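Local coordinates for protein HTH-type transcriptional regulator TreR (Bacillus subtilis, PDB 2OGG) that represses transcription of the trePA trehalose operon and can bind trehalose-6-phosphate, represented here by its effector-binding domain, at residues D36-R42 with D54-R60. Coordinates in Å, arbitrary orientation, origin at the centre of the assembly. Residues are numbered along the deposited sequence.
With SO4 (sulfate ion), chain D; SO4 (sulfate ion), chain C.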
ATOM      1  N   ASP A  36      23.472  21.732   1.665  1.00 40.98           N
ATOM      2  CA  ASP A  36      22.711  22.774   1.000  1.00 40.21           C
ATOM      3  C   ASP A  36      21.307  22.247   0.729  1.00 41.37           C
ATOM      4  O   ASP A  36      21.133  21.202   0.097  1.00 42.89           O
ATOM      5  CB  ASP A  36      23.410  23.214  -0.291  1.00 35.27           C
ATOM      6  CG  ASP A  36      24.506  24.249  -0.036  1.00 44.78           C
ATOM      7  OD1 ASP A  36      24.507  24.856   1.063  1.00 53.46           O
ATOM      8  OD2 ASP A  36      25.305  24.530  -0.969  1.00 47.79           O
ATOM      9  N   ILE A  37      20.315  22.965   1.235  1.00 40.08           N
ATOM     10  CA  ILE A  37      18.940  22.510   1.195  1.00 42.57           C
ATOM     11  C   ILE A  37      18.118  23.517   0.409  1.00 42.58           C
ATOM     12  O   ILE A  37      18.256  24.712   0.609  1.00 43.26           O
ATOM     13  CB  ILE A  37      18.351  22.433   2.641  1.00 44.37           C
ATOM     14  CG1 ILE A  37      19.089  21.376   3.463  1.00 44.18           C
ATOM     15  CG2 ILE A  37      16.870  22.118   2.608  1.00 37.81           C
ATOM     16  CD1 ILE A  37      19.016  20.009   2.853  1.00 43.74           C
ATOM     17  N   TRP A  38      17.273  23.034  -0.493  1.00 40.83           N
ATOM     18  CA  TRP A  38      16.377  23.908  -1.225  1.00 41.30           C
ATOM     19  C   TRP A  38      15.164  24.051  -0.327  1.00 45.93           C
ATOM     20  O   TRP A  38      14.807  23.084   0.349  1.00 47.93           O
ATOM     21  CB  TRP A  38      15.930  23.201  -2.497  1.00 40.86           C
ATOM     22  CG  TRP A  38      16.960  23.117  -3.551  1.00 38.56           C
ATOM     23  CD1 TRP A  38      17.510  21.980  -4.071  1.00 41.43           C
ATOM     24  CD2 TRP A  38      17.429  24.200  -4.367  1.00 32.89           C
ATOM     25  NE1 TRP A  38      18.307  22.289  -5.167  1.00 37.46           N
ATOM     26  CE2 TRP A  38      18.220  23.635  -5.400  1.00 39.68           C
ATOM     27  CE3 TRP A  38      17.120  25.558  -4.430  1.00 37.86           C
ATOM     28  CZ2 TRP A  38      18.769  24.399  -6.414  1.00 41.41           C
ATOM     29  CZ3 TRP A  38      17.665  26.321  -5.460  1.00 39.39           C
ATOM     30  CH2 TRP A  38      18.489  25.748  -6.418  1.00 38.85           C
ATOM     31  N   GLU A  39      14.667  25.276  -0.150  1.00 44.62           N
ATOM     32  CA  GLU A  39      13.392  25.484   0.529  1.00 43.77           C
ATOM     33  C   GLU A  39      12.393  26.135  -0.418  1.00 44.41           C
ATOM     34  O   GLU A  39      12.709  27.131  -1.060  1.00 45.52           O
ATOM     35  CB  GLU A  39      13.570  26.373   1.746  1.00 44.20           C
ATOM     36  CG  GLU A  39      12.306  27.154   2.119  1.00 49.38           C
ATOM     37  CD  GLU A  39      12.414  27.894   3.462  1.00 54.83           C
ATOM     38  OE1 GLU A  39      13.229  28.839   3.561  1.00 60.51           O
ATOM     39  OE2 GLU A  39      11.714  27.506   4.432  1.00 42.96           O
ATOM     40  N   VAL A  40      11.215  25.552  -0.564  1.00 43.33           N
ATOM     41  CA  VAL A  40      10.173  26.192  -1.385  1.00 42.62           C
ATOM     42  C   VAL A  40       8.888  26.301  -0.570  1.00 44.93           C
ATOM     43  O   VAL A  40       8.438  25.315   0.051  1.00 43.94           O
ATOM     44  CB  VAL A  40       9.853  25.370  -2.631  1.00 44.01           C
ATOM     45  CG1 VAL A  40       8.892  26.145  -3.557  1.00 41.79           C
ATOM     46  CG2 VAL A  40      11.141  24.968  -3.357  1.00 42.73           C
ATOM     47  N   ILE A  41       8.389  27.522  -0.424  1.00 41.85           N
ATOM     48  CA  ILE A  41       7.142  27.713   0.277  1.00 41.03           C
ATOM     49  C   ILE A  41       6.099  28.311  -0.660  1.00 41.54           C
ATOM     50  O   ILE A  41       6.282  29.406  -1.211  1.00 45.71           O
ATOM     51  CB  ILE A  41       7.341  28.542   1.544  1.00 40.53           C
ATOM     52  CG1 ILE A  41       8.151  27.750   2.575  1.00 40.40           C
ATOM     53  CG2 ILE A  41       6.013  28.981   2.141  1.00 40.45           C
ATOM     54  CD1 ILE A  41       8.555  28.597   3.755  1.00 42.10           C
ATOM     55  N   ARG A  42       4.995  27.599  -0.825  1.00 40.27           N
ATOM     56  CA  ARG A  42       3.956  27.989  -1.786  1.00 40.71           C
ATOM     57  C   ARG A  42       2.599  27.998  -1.140  1.00 39.08           C
ATOM     58  O   ARG A  42       2.310  27.139  -0.306  1.00 44.09           O
ATOM     59  CB  ARG A  42       3.903  26.986  -2.925  1.00 34.47           C
ATOM     60  CG  ARG A  42       5.118  27.014  -3.774  1.00 47.92           C
ATOM     61  CD  ARG A  42       5.146  25.892  -4.796  1.00 36.45           C
ATOM     62  NE  ARG A  42       5.361  24.573  -4.206  1.00 43.55           N
ATOM     63  CZ  ARG A  42       5.110  23.441  -4.868  1.00 51.22           C
ATOM     64  NH1 ARG A  42       4.499  23.492  -6.059  1.00 36.95           N
ATOM     65  NH2 ARG A  42       5.255  22.273  -4.263  1.00 36.96           N
ATOM     66  N   ASP A  54       2.077  24.935   1.147  1.00 40.66           N
ATOM     67  CA  ASP A  54       2.947  23.791   0.862  1.00 39.74           C
ATOM     68  C   ASP A  54       4.408  24.155   1.099  1.00 39.43           C
ATOM     69  O   ASP A  54       4.922  25.100   0.503  1.00 42.68           O
ATOM     70  CB  ASP A  54       2.763  23.347  -0.580  1.00 38.14           C
ATOM     71  CG  ASP A  54       1.539  22.457  -0.766  1.00 55.63           C
ATOM     72  OD1 ASP A  54       1.310  21.590   0.112  1.00 63.53           O
ATOM     73  OD2 ASP A  54       0.860  22.544  -1.830  1.00 59.81           O
ATOM     74  N   LYS A  55       5.045  23.488   2.045  1.00 37.15           N
ATOM     75  CA  LYS A  55       6.482  23.708   2.287  1.00 38.40           C
ATOM     76  C   LYS A  55       7.316  22.494   1.873  1.00 39.56           C
ATOM     77  O   LYS A  55       7.020  21.374   2.283  1.00 43.25           O
ATOM     78  CB  LYS A  55       6.701  24.067   3.757  1.00 36.12           C
ATOM     79  CG  LYS A  55       5.907  25.312   4.161  1.00 38.19           C
ATOM     80  CD  LYS A  55       5.718  25.464   5.668  1.00 34.76           C
ATOM     81  CE  LYS A  55       7.028  25.871   6.333  1.00 51.64           C
ATOM     82  NZ  LYS A  55       6.838  26.387   7.707  1.00 48.89           N
ATOM     83  N   ASP A  56       8.161  22.650   0.864  1.00 40.09           N
ATOM     84  CA  ASP A  56       9.054  21.554   0.502  1.00 40.33           C
ATOM     85  C   ASP A  56      10.486  21.892   0.892  1.00 40.46           C
ATOM     86  O   ASP A  56      10.956  22.965   0.529  1.00 42.35           O
ATOM     87  CB  ASP A  56       8.982  21.248  -1.000  1.00 37.17           C
ATOM     88  CG  ASP A  56       7.788  20.357  -1.371  1.00 57.19           C
ATOM     89  OD1 ASP A  56       7.956  19.121  -1.253  1.00 65.38           O
ATOM     90  OD2 ASP A  56       6.713  20.869  -1.829  1.00 43.25           O
ATOM     91  N   TYR A  57      11.240  20.851   1.235  1.00 38.12           N
ATOM     92  CA  TYR A  57      12.654  20.944   1.589  1.00 40.12           C
ATOM     93  C   TYR A  57      13.370  19.673   1.103  1.00 41.71           C
ATOM     94  O   TYR A  57      13.020  18.574   1.524  1.00 42.83           O
ATOM     95  CB  TYR A  57      12.792  21.004   3.110  1.00 32.74           C
ATOM     96  CG  TYR A  57      12.166  22.229   3.720  1.00 46.51           C
ATOM     97  CD1 TYR A  57      12.892  23.411   3.862  1.00 42.94           C
ATOM     98  CD2 TYR A  57      10.876  22.192   4.223  1.00 42.82           C
ATOM     99  CE1 TYR A  57      12.322  24.521   4.418  1.00 41.11           C
ATOM    100  CE2 TYR A  57      10.263  23.321   4.632  1.00 42.98           C
ATOM    101  CZ  TYR A  57      11.008  24.470   4.815  1.00 49.22           C
ATOM    102  OH  TYR A  57      10.405  25.600   5.325  1.00 41.63           O
ATOM    103  N   PHE A  58      14.399  19.813   0.268  1.00 43.83           N
ATOM    104  CA  PHE A  58      15.164  18.665  -0.178  1.00 46.43           C
ATOM    105  C   PHE A  58      16.604  19.032  -0.500  1.00 47.02           C
ATOM    106  O   PHE A  58      16.941  20.220  -0.567  1.00 46.89           O
ATOM    107  CB  PHE A  58      14.481  17.991  -1.362  1.00 46.97           C
ATOM    108  CG  PHE A  58      14.131  18.938  -2.457  1.00 44.41           C
ATOM    109  CD1 PHE A  58      12.975  19.662  -2.402  1.00 43.58           C
ATOM    110  CD2 PHE A  58      15.041  19.218  -3.454  1.00 45.05           C
ATOM    111  CE1 PHE A  58      12.672  20.569  -3.387  1.00 46.25           C
ATOM    112  CE2 PHE A  58      14.736  20.113  -4.458  1.00 49.30           C
ATOM    113  CZ  PHE A  58      13.537  20.769  -4.442  1.00 42.40           C
ATOM    114  N   PHE A  59      17.485  18.029  -0.498  1.00 44.90           N
ATOM    115  CA  PHE A  59      18.928  18.297  -0.610  1.00 41.71           C
ATOM    116  C   PHE A  59      19.303  18.658  -2.043  1.00 43.03           C
ATOM    117  O   PHE A  59      19.194  17.818  -2.967  1.00 46.51           O
ATOM    118  CB  PHE A  59      19.775  17.091  -0.181  1.00 41.91           C
ATOM    119  CG  PHE A  59      19.671  16.745   1.264  1.00 38.17           C
ATOM    120  CD1 PHE A  59      20.772  16.901   2.097  1.00 39.32           C
ATOM    121  CD2 PHE A  59      18.578  16.031   1.740  1.00 36.31           C
ATOM    122  CE1 PHE A  59      20.749  16.433   3.400  1.00 35.52           C
ATOM    123  CE2 PHE A  59      18.487  15.681   3.092  1.00 27.08           C
ATOM    124  CZ  PHE A  59      19.609  15.811   3.900  1.00 38.18           C
ATOM    125  N   ARG A  60      20.096  19.712  -2.140  1.00 40.23           N
ATOM    126  CA  ARG A  60      20.610  20.101  -3.418  1.00 38.81           C
ATOM    127  C   ARG A  60      21.542  19.024  -3.965  1.00 38.52           C
ATOM    128  O   ARG A  60      21.678  18.869  -5.164  1.00 42.94           O
ATOM    129  CB  ARG A  60      21.338  21.416  -3.304  1.00 34.17           C
ATOM    130  CG  ARG A  60      22.253  21.692  -4.476  1.00 30.22           C
ATOM    131  CD  ARG A  60      23.366  22.578  -4.021  1.00 29.14           C
ATOM    132  NE  ARG A  60      24.430  22.586  -4.993  1.00 53.09           N
ATOM    133  CZ  ARG A  60      25.258  21.572  -5.204  1.00 52.33           C
ATOM    134  NH1 ARG A  60      25.271  20.524  -4.383  1.00 42.77           N
ATOM    135  NH2 ARG A  60      26.177  21.685  -6.148  1.00 57.09           N
TER
HETATM  136  S   SO4 D 303      26.001  20.241  -0.591  1.00 73.36           S
HETATM  137  O1  SO4 D 303      24.872  19.928   0.291  1.00 81.11           O
HETATM  138  O2  SO4 D 303      26.384  19.014  -1.298  1.00 65.63           O
HETATM  139  O3  SO4 D 303      25.628  21.259  -1.588  1.00 77.82           O
HETATM  140  O4  SO4 D 303      27.107  20.748   0.229  1.00 69.59           O
HETATM  141  S   SO4 C 302       3.830  19.530  -6.379  1.00 54.46           S
HETATM  142  O1  SO4 C 302       4.460  18.867  -5.247  1.00 52.02           O
HETATM  143  O2  SO4 C 302       3.836  18.679  -7.554  1.00 64.05           O
HETATM  144  O3  SO4 C 302       2.426  19.813  -6.139  1.00 51.13           O
HETATM  145  O4  SO4 C 302       4.602  20.734  -6.615  1.00 55.63           O
HETATM  146  O   HOH W   1       6.246  23.860  -1.871  1.00 47.51           O
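Strands 37-42 and 54-59 run antiparallel, and their side chains divide between two faces of the sheet. On the face of Trp38, Val40, Arg42, Asp54, Asp56 and Phe58, Phe58 adopts a p chi1 (51°) that leans its ring toward strand 37-42, beside Trp38. Trp38 CB then sits over the ring face in a CH-pi contact, 4.0 Å from the Phe58 centroid, and Trp38 CD1 comes within 3.4 Å of Phe58 CE2; the two aromatic planes meet obliquely, at 42°. The indole nitrogen of Trp38 is hydrogen-bonded to the Val63 carbonyl. Further along this face the Arg42 side chain, bent at chi3 (m), reaches diagonally to Asp56, forming a salt bridge (Arg42 NH2 to Asp56 OD2, 3.2 Å), and grips a sulfate oxygen with both NH1 and NH2. A water accepts from Arg42 NE (2.6 Å), while Asp56 OD1 turns to Thr133 and Gln131.

The reverse face begins with Ile37, whose m,m rotamer lays CD1 over the Phe59 ring, 3.8 Å from its centroid. Next, Tyr57 (chi1 m) leans toward Glu39, and its OH donates a very short hydrogen bond to Glu39 OE2 (2.5 Å). Helix 23-29 covers Ile37, Tyr57 and Phe59 through Leu29. Backbone hydrogen bonds join Trp38-Phe58, Val40-Asp56 and Arg42-Asp54 in both directions, and Arg60 N to Asp36 O (2.9 Å) extends the pairing past the strand ends. Together the segments form the open-end half of the β-hairpin 37-46/49-59, two consecutive inner strands of the antiparallel sheet of the UTRA effector-binding domain.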